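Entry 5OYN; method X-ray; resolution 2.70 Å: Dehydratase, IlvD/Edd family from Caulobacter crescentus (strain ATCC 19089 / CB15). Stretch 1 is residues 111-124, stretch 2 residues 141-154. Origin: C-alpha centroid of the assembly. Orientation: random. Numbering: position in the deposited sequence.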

# COMPACT_ATOMS: atom_id res chain seq x y z
N ASP A 111 10.29 26.45 5.99
CA ASP A 111 10.06 25.11 6.51
C ASP A 111 11.34 24.32 6.73
O ASP A 111 11.33 23.37 7.52
CB ASP A 111 9.14 24.35 5.56
CG ASP A 111 7.69 24.78 5.72
OD1 ASP A 111 7.32 25.16 6.85
OD2 ASP A 111 6.92 24.74 4.72
N ARG A 112 12.44 24.70 6.06
CA ARG A 112 13.65 23.91 6.18
C ARG A 112 14.11 23.82 7.62
O ARG A 112 14.46 22.74 8.11
CB ARG A 112 14.74 24.50 5.30
CG ARG A 112 15.97 23.63 5.23
CD ARG A 112 17.17 24.43 4.79
NE ARG A 112 17.76 25.12 5.92
CZ ARG A 112 18.54 26.19 5.83
NH1 ARG A 112 18.83 26.71 4.64
NH2 ARG A 112 19.02 26.74 6.93
N ASN A 113 14.07 24.94 8.34
CA ASN A 113 14.53 24.94 9.72
C ASN A 113 13.52 24.24 10.62
O ASN A 113 13.91 23.50 11.54
CB ASN A 113 14.81 26.37 10.18
CG ASN A 113 16.10 26.95 9.58
OD1 ASN A 113 17.03 26.21 9.22
ND2 ASN A 113 16.17 28.27 9.47
N LEU A 114 12.22 24.43 10.36
CA LEU A 114 11.18 23.75 11.13
C LEU A 114 11.26 22.24 10.96
O LEU A 114 11.12 21.48 11.92
CB LEU A 114 9.81 24.27 10.73
CG LEU A 114 8.59 23.61 11.38
CD1 LEU A 114 8.67 23.60 12.89
CD2 LEU A 114 7.30 24.28 10.92
N SER A 115 11.47 21.77 9.73
CA SER A 115 11.66 20.35 9.52
C SER A 115 12.94 19.87 10.21
O SER A 115 12.96 18.79 10.81
CB SER A 115 11.69 20.06 8.01
OG SER A 115 11.89 18.69 7.72
N TYR A 116 14.00 20.68 10.15
CA TYR A 116 15.25 20.37 10.83
C TYR A 116 15.02 20.06 12.31
O TYR A 116 15.45 19.03 12.82
CB TYR A 116 16.23 21.54 10.67
CG TYR A 116 17.36 21.53 11.67
CD1 TYR A 116 18.47 20.71 11.50
CD2 TYR A 116 17.33 22.35 12.81
CE1 TYR A 116 19.51 20.69 12.42
CE2 TYR A 116 18.36 22.33 13.74
CZ TYR A 116 19.44 21.50 13.54
OH TYR A 116 20.48 21.47 14.45
N LEU A 117 14.33 20.97 13.01
CA LEU A 117 14.08 20.80 14.44
C LEU A 117 13.44 19.46 14.72
O LEU A 117 13.91 18.70 15.58
CB LEU A 117 13.17 21.92 14.96
CG LEU A 117 13.78 23.32 14.94
CD1 LEU A 117 12.72 24.41 15.08
CD2 LEU A 117 14.85 23.43 16.02
N GLY A 118 12.37 19.15 14.00
CA GLY A 118 11.62 17.93 14.25
C GLY A 118 12.40 16.68 13.92
O GLY A 118 12.23 15.65 14.57
N LEU A 119 13.28 16.74 12.92
CA LEU A 119 14.04 15.53 12.61
C LEU A 119 15.04 15.21 13.72
O LEU A 119 15.17 14.04 14.11
CB LEU A 119 14.72 15.66 11.25
CG LEU A 119 15.33 14.36 10.71
CD1 LEU A 119 14.42 13.15 10.90
CD2 LEU A 119 15.66 14.51 9.25
N VAL A 120 15.72 16.23 14.28
CA VAL A 120 16.69 15.95 15.35
C VAL A 120 15.97 15.40 16.58
O VAL A 120 16.45 14.44 17.20
CB VAL A 120 17.56 17.19 15.70
CG1 VAL A 120 18.07 17.92 14.46
CG2 VAL A 120 16.88 18.15 16.68
N GLU A 121 14.82 15.97 16.95
CA GLU A 121 14.05 15.42 18.06
C GLU A 121 13.79 13.93 17.86
O GLU A 121 14.04 13.12 18.76
CB GLU A 121 12.72 16.17 18.22
CG GLU A 121 12.79 17.52 18.96
CD GLU A 121 13.88 17.60 20.04
OE1 GLU A 121 15.01 18.01 19.70
OE2 GLU A 121 13.60 17.29 21.23
N THR A 122 13.32 13.54 16.67
CA THR A 122 13.04 12.14 16.37
C THR A 122 14.32 11.30 16.37
O THR A 122 14.38 10.26 17.04
CB THR A 122 12.34 12.04 15.01
OG1 THR A 122 11.15 12.84 15.02
CG2 THR A 122 11.99 10.60 14.65
N LEU A 123 15.34 11.73 15.62
CA LEU A 123 16.57 10.93 15.52
C LEU A 123 17.22 10.72 16.88
O LEU A 123 17.75 9.64 17.17
CB LEU A 123 17.56 11.60 14.57
CG LEU A 123 17.26 11.62 13.08
CD1 LEU A 123 18.48 12.17 12.36
CD2 LEU A 123 16.93 10.24 12.59
N HIS A 124 17.18 11.74 17.72
CA HIS A 124 17.82 11.65 19.02
C HIS A 124 16.92 11.06 20.09
O HIS A 124 17.42 10.42 21.03
CB HIS A 124 18.31 13.04 19.45
CG HIS A 124 18.96 13.05 20.79
ND1 HIS A 124 20.19 12.49 21.03
CD2 HIS A 124 18.53 13.53 21.99
CE1 HIS A 124 20.51 12.63 22.30
NE2 HIS A 124 19.51 13.26 22.90
N THR A 141 16.61 18.12 1.11
CA THR A 141 17.99 17.64 1.19
C THR A 141 18.78 18.36 2.28
O THR A 141 19.31 17.68 3.18
CB THR A 141 18.66 17.75 -0.18
OG1 THR A 141 17.73 17.35 -1.20
CG2 THR A 141 19.89 16.87 -0.25
N PRO A 142 18.88 19.71 2.29
CA PRO A 142 19.58 20.36 3.41
C PRO A 142 18.92 20.12 4.76
O PRO A 142 19.60 19.77 5.73
CB PRO A 142 19.57 21.85 3.02
CG PRO A 142 18.45 21.99 2.06
CD PRO A 142 18.43 20.70 1.30
N ALA A 143 17.60 20.28 4.84
CA ALA A 143 16.89 20.00 6.09
C ALA A 143 17.25 18.62 6.63
O ALA A 143 17.46 18.46 7.84
CB ALA A 143 15.39 20.12 5.88
N GLY A 144 17.33 17.61 5.76
CA GLY A 144 17.68 16.28 6.23
C GLY A 144 19.12 16.19 6.70
O GLY A 144 19.40 15.76 7.82
N ILE A 145 20.06 16.63 5.86
CA ILE A 145 21.47 16.54 6.21
C ILE A 145 21.78 17.38 7.45
O ILE A 145 22.47 16.91 8.37
CB ILE A 145 22.34 16.95 5.01
CG1 ILE A 145 22.05 15.98 3.85
CG2 ILE A 145 23.80 16.95 5.41
CD1 ILE A 145 22.80 16.28 2.61
N MET A 146 21.26 18.60 7.51
CA MET A 146 21.44 19.42 8.71
C MET A 146 21.05 18.65 9.97
O MET A 146 21.81 18.60 10.94
CB MET A 146 20.62 20.70 8.59
CG MET A 146 21.25 21.72 7.67
SD MET A 146 20.10 23.00 7.13
CE MET A 146 19.27 23.44 8.66
N ALA A 147 19.87 18.02 9.96
CA ALA A 147 19.39 17.34 11.15
C ALA A 147 20.24 16.12 11.47
O ALA A 147 20.54 15.85 12.64
CB ALA A 147 17.93 16.94 10.96
N ALA A 148 20.61 15.34 10.45
CA ALA A 148 21.41 14.15 10.73
C ALA A 148 22.77 14.51 11.33
O ALA A 148 23.29 13.75 12.15
CB ALA A 148 21.59 13.32 9.46
N THR A 149 23.36 15.65 10.94
CA THR A 149 24.70 15.92 11.47
C THR A 149 24.63 16.44 12.90
O THR A 149 25.45 16.05 13.73
CB THR A 149 25.48 16.90 10.58
OG1 THR A 149 25.06 18.24 10.85
CG2 THR A 149 25.27 16.61 9.13
N THR A 150 23.67 17.32 13.21
CA THR A 150 23.48 17.76 14.59
C THR A 150 23.42 16.57 15.53
O THR A 150 24.05 16.57 16.59
CB THR A 150 22.20 18.59 14.72
OG1 THR A 150 22.34 19.82 14.00
CG2 THR A 150 21.93 18.91 16.17
N VAL A 151 22.66 15.55 15.16
CA VAL A 151 22.59 14.36 16.00
C VAL A 151 23.81 13.48 15.77
O VAL A 151 24.36 12.91 16.72
CB VAL A 151 21.27 13.62 15.74
CG1 VAL A 151 21.28 12.25 16.42
CG2 VAL A 151 20.12 14.47 16.23
N ASN A 152 24.26 13.38 14.52
CA ASN A 152 25.49 12.67 14.17
C ASN A 152 25.38 11.18 14.51
O ASN A 152 26.12 10.64 15.33
CB ASN A 152 26.72 13.29 14.85
CG ASN A 152 28.01 12.91 14.16
OD1 ASN A 152 28.08 12.83 12.93
ND2 ASN A 152 29.06 12.69 14.95
N ILE A 153 24.42 10.53 13.85
CA ILE A 153 24.41 9.07 13.76
C ILE A 153 24.65 8.74 12.29
O ILE A 153 24.38 9.59 11.43
CB ILE A 153 23.09 8.47 14.28
CG1 ILE A 153 21.89 9.18 13.67
CG2 ILE A 153 23.01 8.54 15.78
CD1 ILE A 153 20.61 8.33 13.70
N PRO A 154 25.15 7.55 11.95
CA PRO A 154 25.44 7.26 10.54
C PRO A 154 24.21 7.48 9.66
O PRO A 154 23.11 7.01 9.96
CB PRO A 154 25.88 5.79 10.55
CG PRO A 154 26.26 5.50 11.97
CD PRO A 154 25.45 6.41 12.83

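Two helices of one chain pack side by side here. The first runs through all of residues 111-124 and extends beyond them at both ends. The second covers residues 141-151. Their N-to-C directions differ by 38°, so they run roughly the same way, and their axes come within 8.4 Å. The backbones are nearest at Tyr-116 and Ala-143, whose CA atoms lie 5.0 Å apart. Ala-143 and Ala-147 face the first helix with only a methyl each. Together the two stretches bury 732 Å².

Tyr-116 has the largest area covered by the other stretch, 90 Å². Its CA-to-CB bond points sideways, but the t rotamer brings the ring to the second helix. There the side chain fits as a knob into a hole formed by Ala-143, Met-146, Ala-147 and Thr-150. The fit is tight. Tyr-116 CD1 lies 3.6 Å from Met-146 CB and 3.8 Å from Ala-147 CB, both apolar contacts. Backbone atoms line the ring edge, with Tyr-116 CE1 3.4 Å from Met-146 O. At the tip, Tyr-116 OH and Thr-150 OG1 form a hydrogen bond of 2.5 Å. It is the only hydrogen bond between the stretches, and it gives the phenol a polar partner in a largely apolar contact. Either hydroxyl could be the donor.

Leu-123 meets the second stretch near the C-terminal end of helix 141-151. Its CA-to-CB bond points toward that stretch. Leu-123 CD1 packs 3.9 Å from Ala-148 CA, and Leu-123 CB lies 4.2 Å from Val-151 CG2. The side chain also reaches Ile-153, with Leu-123 CD2 4.3 Å from Ile-153 CD1. The chain has by then left the helix, for Asn-152 has positive phi. Val-151 also meets the first helix one turn earlier, with Val-151 CG2 3.8 Å from Val-120 CB.

Met-146 and Arg-112 make the third main pairing. The Met-146 side chain extends back toward the start of the first stretch. Its sulfur sits over one face of the Arg-112 guanidinium, with Met-146 SD 3.4 Å from Arg-112 NE. A polarizable sulfur suits the flat face of this cation, which leaves the N-H groups free to bond in the plane. Arg-112 NH2 donates to Asn-113 OD1 at 3.1 Å, and further bonds from the guanidinium are made elsewhere in the structure. The aliphatic part of Arg-112 is used as well: Arg-112 CG lies 3.6 Å from Ala-143 CB, and Arg-112 CD is 3.9 Å from Pro-142 CG.

Ala-147 joins the middle of the contact. Ala-147 CB lies 3.5 Å from Leu-119 CB and 3.6 Å from Val-120 CG1, and it also meets the tyrosine ring. One small methyl thus touches three side chains of the first helix. Leu-119 also packs against the glycine backbone, with Leu-119 CD2 4.0 Å from Gly-144 CA. Apart from the hydroxyl pair, close apolar packing dominates the middle of this contact.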